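Nuclear hormone receptor HR38 (Drosophila melanogaster, PDB 1PDU) is an orphan nuclear receptor that mediates an atypical ecdysteroid signalling pathway in the fly. Local coordinates at residues A[114-117]-A[118-122]; A[127-130]-A[131-135]. All blocks are in the same frame, centred on the assembly; numbering follows the deposited sequence.

Overall arrangement
Contact 1 (114-117 with 118-122) precedes contact 2 (127-130 with 131-135) along the chain, and their centres lie about 13 Å apart on the same side of the ligand-binding domain. In the first, strand 115-117, which pairs antiparallel with strand 107-109, leads into helix 118-125. The second spans the beginning of the next helix, 128-142. The two helices pack against each other where Leu129 meets Cys121 and Met133 meets Arg118. Sheet edge, short helix and longer helix thus form one continuous corner of the fold, and helix 128-142 carries it inward to helices 78-100 and 204-225.

Contact 1 (A[114-117]-A[118-122])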
ATOM      1  N   THR A 114      -2.423  -8.646 -11.216  1.00 31.23           N
ATOM      2  CA  THR A 114      -2.056  -8.152 -12.539  1.00 31.06           C
ATOM      3  C   THR A 114      -0.581  -7.793 -12.629  1.00 29.90           C
ATOM      4  O   THR A 114      -0.033  -7.156 -11.727  1.00 29.79           O
ATOM      5  CB  THR A 114      -2.881  -6.910 -12.916  1.00 31.63           C
ATOM      6  OG1 THR A 114      -4.256  -7.283 -13.072  1.00 33.65           O
ATOM      7  CG2 THR A 114      -2.365  -6.289 -14.220  1.00 32.02           C
ATOM      8  N   VAL A 115       0.053  -8.214 -13.723  1.00 29.06           N
ATOM      9  CA  VAL A 115       1.467  -7.938 -13.972  1.00 29.09           C
ATOM     10  C   VAL A 115       1.573  -7.167 -15.283  1.00 29.58           C
ATOM     11  O   VAL A 115       0.907  -7.504 -16.257  1.00 30.53           O
ATOM     12  CB  VAL A 115       2.283  -9.241 -14.124  1.00 29.97           C
ATOM     13  CG1 VAL A 115       3.761  -8.915 -14.363  1.00 29.42           C
ATOM     14  CG2 VAL A 115       2.110 -10.109 -12.895  1.00 30.30           C
ATOM     15  N   LEU A 116       2.405  -6.132 -15.303  1.00 30.74           N
ATOM     16  CA  LEU A 116       2.608  -5.314 -16.501  1.00 31.49           C
ATOM     17  C   LEU A 116       4.085  -4.955 -16.613  1.00 31.67           C
ATOM     18  O   LEU A 116       4.858  -5.177 -15.673  1.00 30.93           O
ATOM     19  CB  LEU A 116       1.814  -4.005 -16.401  1.00 32.65           C
ATOM     20  CG  LEU A 116       0.310  -4.003 -16.113  1.00 34.72           C
ATOM     21  CD1 LEU A 116      -0.106  -2.606 -15.654  1.00 34.42           C
ATOM     22  CD2 LEU A 116      -0.465  -4.421 -17.354  1.00 34.32           C
ATOM     23  N   HIS A 117       4.474  -4.401 -17.760  1.00 32.27           N
ATOM     24  CA  HIS A 117       5.849  -3.947 -17.938  1.00 32.44           C
ATOM     25  C   HIS A 117       5.910  -2.619 -17.195  1.00 32.91           C
ATOM     26  O   HIS A 117       4.911  -1.906 -17.109  1.00 33.21           O
ATOM     27  CB  HIS A 117       6.185  -3.614 -19.394  1.00 30.53           C
ATOM     28  CG  HIS A 117       6.282  -4.789 -20.312  1.00 30.80           C
ATOM     29  ND1 HIS A 117       5.173  -5.427 -20.825  1.00 32.02           N
ATOM     30  CD2 HIS A 117       7.357  -5.364 -20.905  1.00 30.73           C
ATOM     31  CE1 HIS A 117       5.559  -6.338 -21.702  1.00 32.38           C
ATOM     32  NE2 HIS A 117       6.879  -6.320 -21.771  1.00 31.92           N
ATOM     33  N   ARG A 118       7.076  -2.270 -16.674  1.00 34.77           N
ATOM     34  CA  ARG A 118       7.215  -0.988 -16.014  1.00 35.67           C
ATOM     35  C   ARG A 118       6.923   0.092 -17.046  1.00 36.40           C
ATOM     36  O   ARG A 118       6.405   1.159 -16.713  1.00 37.93           O
ATOM     37  CB  ARG A 118       8.627  -0.824 -15.473  1.00 35.72           C
ATOM     38  CG  ARG A 118       8.970  -1.899 -14.490  1.00 38.08           C
ATOM     39  CD  ARG A 118      10.044  -1.474 -13.531  1.00 39.09           C
ATOM     40  NE  ARG A 118      10.151  -2.444 -12.445  1.00 39.88           N
ATOM     41  CZ  ARG A 118      11.023  -2.358 -11.448  1.00 40.39           C
ATOM     42  NH1 ARG A 118      11.877  -1.341 -11.392  1.00 39.51           N
ATOM     43  NH2 ARG A 118      11.032  -3.291 -10.504  1.00 40.72           N
ATOM     44  N   THR A 119       7.243  -0.195 -18.304  1.00 36.05           N
ATOM     45  CA  THR A 119       7.018   0.759 -19.383  1.00 37.40           C
ATOM     46  C   THR A 119       5.546   1.004 -19.708  1.00 38.20           C
ATOM     47  O   THR A 119       5.198   2.061 -20.226  1.00 38.85           O
ATOM     48  CB  THR A 119       7.754   0.328 -20.661  1.00 37.35           C
ATOM     49  OG1 THR A 119       7.334  -0.991 -21.037  1.00 37.51           O
ATOM     50  CG2 THR A 119       9.266   0.348 -20.425  1.00 35.47           C
ATOM     51  N   GLN A 120       4.678   0.037 -19.420  1.00 39.36           N
ATOM     52  CA  GLN A 120       3.247   0.221 -19.672  1.00 40.57           C
ATOM     53  C   GLN A 120       2.650   1.081 -18.557  1.00 42.53           C
ATOM     54  O   GLN A 120       1.551   1.610 -18.693  1.00 43.47           O
ATOM     55  CB  GLN A 120       2.511  -1.117 -19.685  1.00 39.40           C
ATOM     56  CG  GLN A 120       2.820  -2.033 -20.858  1.00 38.58           C
ATOM     57  CD  GLN A 120       2.266  -3.437 -20.652  1.00 36.94           C
ATOM     58  OE1 GLN A 120       2.592  -4.105 -19.671  1.00 35.47           O
ATOM     59  NE2 GLN A 120       1.429  -3.889 -21.579  1.00 37.86           N
ATOM     60  N   CYS A 121       3.375   1.202 -17.450  1.00 44.02           N
ATOM     61  CA  CYS A 121       2.909   1.980 -16.308  1.00 46.22           C
ATOM     62  C   CYS A 121       3.415   3.411 -16.366  1.00 48.02           C
ATOM     63  O   CYS A 121       2.756   4.339 -15.886  1.00 48.57           O
ATOM     64  CB  CYS A 121       3.383   1.335 -15.007  1.00 45.91           C
ATOM     65  SG  CYS A 121       2.809  -0.361 -14.777  1.00 47.42           S
ATOM     66  N   LEU A 122       4.596   3.586 -16.943  1.00 49.31           N
ATOM     67  CA  LEU A 122       5.181   4.910 -17.059  1.00 49.83           C
ATOM     68  C   LEU A 122       4.182   5.784 -17.800  1.00 48.70           C
ATOM     69  O   LEU A 122       4.052   6.978 -17.532  1.00 49.01           O
ATOM     70  CB  LEU A 122       6.499   4.839 -17.830  1.00 51.15           C
ATOM     71  CG  LEU A 122       7.340   6.118 -17.809  1.00 53.18           C
ATOM     72  CD1 LEU A 122       7.762   6.426 -16.370  1.00 53.16           C
ATOM     73  CD2 LEU A 122       8.558   5.946 -18.707  1.00 53.57           C
TER
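His117 and Gln120 meet where strand 115-117 gives way to helix 118-125, and the side chain of Gln120 is the one to follow. Its CB lies 3.6 Å from His117 O, the carbonyl that also receives the Gln120 backbone N-H. CG, placed anti to its own carbonyl carbon (chi1 -69°), runs back against CB and ND1 of His117. From there the chain is extended, which carries CD and the amide back to His117, the last residue of the strand. At the tip, OE1 accepts two bonds from one residue. The backbone N of His117 reaches OE1 at 2.7 Å, almost straight at 175°, in the carbonyl plane and on a lone pair. The second donor, His117 ND1, stands 3.1 Å from OE1 and sits above that plane, although OE1 lies in the imidazole plane, at its edge. Ring and amide are close to perpendicular, 85° apart. The other arm of the amide, NE2, binds His37 O.

Gln120 reaches back to the N-H of His117, three residues earlier, in the manner of the side-chain-to-backbone half of a capping box, here at the strand-to-helix junction of a nuclear receptor ligand-binding domain; the return bond uses the carbonyl of His117, not a side chain. The ND1 bond helps to fix the rotation of the His117 ring, which also stacks on Tyr38. On the other side of the amide plane from ND1, Leu116 CB approaches OE1 to 3.4 Å, its side chain crossing that of Gln120 at about a right angle. Leu116 CD1 touches Cys121 SG at 3.8 Å, packing the buried Leu116 against the helix. Next to the ring, Thr119 OG1 rests 3.3 Å from His117 CB. Arg118 heads elsewhere, its NE bonded to Lys107 O on the partner strand.

Contact 2 (A[127-130]-A[131-135]); sequences EWLN and DIMEF
Ile132 lays its CD1 methyl over the six-membered ring of Trp128, one turn back along helix 128-142. This is a CH-pi contact: CD1 is 3.8 Å from the ring centroid and only 17° off the normal. Ile132 CG1, anti to its carbonyl carbon, continues into an extended chain (chi2 179°) that takes CD1 out over the indole, while CG1 stays 3.8 Å from Trp128 NE1. That nitrogen donates to Leu211 O of helix 204-225, which anchors the ring at its polar edge. Leu129 CD1 flanks the pair more loosely, 4.4 Å from Ile132 CD1 and 4.5 Å from Met133 CE.

The helix backbone carries this apolar group, with Met133 N bonded to Leu129 O at 2.8 Å. Farther out, Asp131 sets CB against Trp128 O and gives OD2 to Gln214 NE2. On the solvent side Asn130 ND2 donates to Glu127 OE1 at 3.0 Å, meeting the carboxylate on its syn side, though about 30° out of the carboxylate plane. Such a division makes this part of the helix amphipathic: the apolar face is buried, two polar groups tie it to helix 204-225, and the Glu127-Asn130 pair lies toward solvent, where its charge need not be buried.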
ATOM      1  N   GLU A 127       6.184  10.108 -14.268  1.00 41.37           N
ATOM      2  CA  GLU A 127       7.456  10.052 -13.553  1.00 42.02           C
ATOM      3  C   GLU A 127       7.289   9.567 -12.126  1.00 40.78           C
ATOM      4  O   GLU A 127       8.237   9.089 -11.507  1.00 40.32           O
ATOM      5  CB  GLU A 127       8.147  11.419 -13.556  1.00 44.76           C
ATOM      6  CG  GLU A 127       9.136  11.595 -14.704  1.00 49.09           C
ATOM      7  CD  GLU A 127      10.232  10.516 -14.714  1.00 51.46           C
ATOM      8  OE1 GLU A 127      11.069  10.487 -13.772  1.00 50.68           O
ATOM      9  OE2 GLU A 127      10.247   9.699 -15.669  1.00 52.01           O
ATOM     10  N   TRP A 128       6.079   9.691 -11.600  1.00 38.66           N
ATOM     11  CA  TRP A 128       5.810   9.238 -10.248  1.00 37.54           C
ATOM     12  C   TRP A 128       6.248   7.775 -10.010  1.00 37.66           C
ATOM     13  O   TRP A 128       6.670   7.416  -8.910  1.00 36.59           O
ATOM     14  CB  TRP A 128       4.323   9.406  -9.958  1.00 36.16           C
ATOM     15  CG  TRP A 128       3.899   8.855  -8.657  1.00 34.48           C
ATOM     16  CD1 TRP A 128       4.515   9.025  -7.457  1.00 33.52           C
ATOM     17  CD2 TRP A 128       2.726   8.083  -8.403  1.00 34.13           C
ATOM     18  NE1 TRP A 128       3.799   8.412  -6.467  1.00 33.30           N
ATOM     19  CE2 TRP A 128       2.693   7.825  -7.019  1.00 34.27           C
ATOM     20  CE3 TRP A 128       1.695   7.588  -9.211  1.00 34.86           C
ATOM     21  CZ2 TRP A 128       1.667   7.089  -6.420  1.00 34.93           C
ATOM     22  CZ3 TRP A 128       0.671   6.856  -8.614  1.00 35.63           C
ATOM     23  CH2 TRP A 128       0.668   6.614  -7.228  1.00 34.78           C
ATOM     24  N   LEU A 129       6.152   6.933 -11.037  1.00 38.52           N
ATOM     25  CA  LEU A 129       6.543   5.533 -10.898  1.00 39.95           C
ATOM     26  C   LEU A 129       8.015   5.424 -10.496  1.00 40.82           C
ATOM     27  O   LEU A 129       8.367   4.641  -9.609  1.00 41.47           O
ATOM     28  CB  LEU A 129       6.332   4.836 -12.235  1.00 40.24           C
ATOM     29  CG  LEU A 129       6.629   3.342 -12.177  1.00 20.00           C
ATOM     30  CD1 LEU A 129       5.693   2.592 -11.227  1.00 38.02           C
ATOM     31  CD2 LEU A 129       6.482   2.672 -13.542  1.00 20.00           C
ATOM     32  N   ASN A 130       8.868   6.207 -11.152  1.00 41.05           N
ATOM     33  CA  ASN A 130      10.291   6.204 -10.843  1.00 40.60           C
ATOM     34  C   ASN A 130      10.509   6.533  -9.377  1.00 39.59           C
ATOM     35  O   ASN A 130      11.390   5.972  -8.739  1.00 40.75           O
ATOM     36  CB  ASN A 130      11.033   7.209 -11.726  1.00 41.63           C
ATOM     37  CG  ASN A 130      11.370   6.636 -13.083  1.00 43.16           C
ATOM     38  OD1 ASN A 130      11.660   5.451 -13.216  1.00 45.42           O
ATOM     39  ND2 ASN A 130      11.328   7.481 -14.107  1.00 43.87           N
ATOM     40  N   ASP A 131       9.708   7.445  -8.840  1.00 38.54           N
ATOM     41  CA  ASP A 131       9.834   7.796  -7.435  1.00 38.06           C
ATOM     42  C   ASP A 131       9.391   6.611  -6.573  1.00 36.83           C
ATOM     43  O   ASP A 131       9.926   6.389  -5.485  1.00 37.13           O
ATOM     44  CB  ASP A 131       8.999   9.038  -7.133  1.00 40.50           C
ATOM     45  CG  ASP A 131       9.583  10.292  -7.763  1.00 44.11           C
ATOM     46  OD1 ASP A 131      10.698  10.705  -7.358  1.00 46.56           O
ATOM     47  OD2 ASP A 131       8.941  10.858  -8.671  1.00 44.95           O
ATOM     48  N   ILE A 132       8.420   5.846  -7.065  1.00 34.06           N
ATOM     49  CA  ILE A 132       7.946   4.675  -6.342  1.00 32.97           C
ATOM     50  C   ILE A 132       9.067   3.634  -6.314  1.00 33.59           C
ATOM     51  O   ILE A 132       9.364   3.049  -5.266  1.00 32.08           O
ATOM     52  CB  ILE A 132       6.697   4.074  -7.015  1.00 32.55           C
ATOM     53  CG1 ILE A 132       5.557   5.100  -6.974  1.00 30.94           C
ATOM     54  CG2 ILE A 132       6.289   2.771  -6.312  1.00 31.20           C
ATOM     55  CD1 ILE A 132       4.279   4.641  -7.620  1.00 30.14           C
ATOM     56  N   MET A 133       9.704   3.420  -7.465  1.00 33.59           N
ATOM     57  CA  MET A 133      10.801   2.463  -7.550  1.00 34.22           C
ATOM     58  C   MET A 133      11.946   2.905  -6.641  1.00 35.67           C
ATOM     59  O   MET A 133      12.630   2.081  -6.024  1.00 35.97           O
ATOM     60  CB  MET A 133      11.276   2.323  -8.996  1.00 32.13           C
ATOM     61  CG  MET A 133      10.275   1.585  -9.871  1.00 30.76           C
ATOM     62  SD  MET A 133       9.728   0.065  -9.048  1.00 27.98           S
ATOM     63  CE  MET A 133       8.707  -0.554 -10.192  1.00 27.76           C
ATOM     64  N   GLU A 134      12.139   4.210  -6.545  1.00 36.72           N
ATOM     65  CA  GLU A 134      13.170   4.765  -5.682  1.00 39.56           C
ATOM     66  C   GLU A 134      12.850   4.415  -4.221  1.00 38.58           C
ATOM     67  O   GLU A 134      13.739   4.065  -3.442  1.00 39.28           O
ATOM     68  CB  GLU A 134      13.214   6.280  -5.881  1.00 43.59           C
ATOM     69  CG  GLU A 134      14.293   7.017  -5.127  1.00 48.81           C
ATOM     70  CD  GLU A 134      14.704   8.287  -5.855  1.00 52.89           C
ATOM     71  OE1 GLU A 134      15.357   9.149  -5.231  1.00 56.03           O
ATOM     72  OE2 GLU A 134      14.384   8.415  -7.060  1.00 54.41           O
ATOM     73  N   PHE A 135      11.576   4.507  -3.853  1.00 37.36           N
ATOM     74  CA  PHE A 135      11.152   4.171  -2.495  1.00 36.05           C
ATOM     75  C   PHE A 135      11.341   2.663  -2.286  1.00 35.72           C
ATOM     76  O   PHE A 135      11.731   2.208  -1.218  1.00 35.50           O
ATOM     77  CB  PHE A 135       9.683   4.547  -2.316  1.00 35.39           C
ATOM     78  CG  PHE A 135       9.135   4.254  -0.949  1.00 33.98           C
ATOM     79  CD1 PHE A 135       9.594   4.946   0.167  1.00 33.74           C
ATOM     80  CD2 PHE A 135       8.144   3.294  -0.780  1.00 32.78           C
ATOM     81  CE1 PHE A 135       9.070   4.684   1.429  1.00 32.18           C
ATOM     82  CE2 PHE A 135       7.619   3.031   0.475  1.00 31.86           C
ATOM     83  CZ  PHE A 135       8.085   3.727   1.580  1.00 32.03           C
TER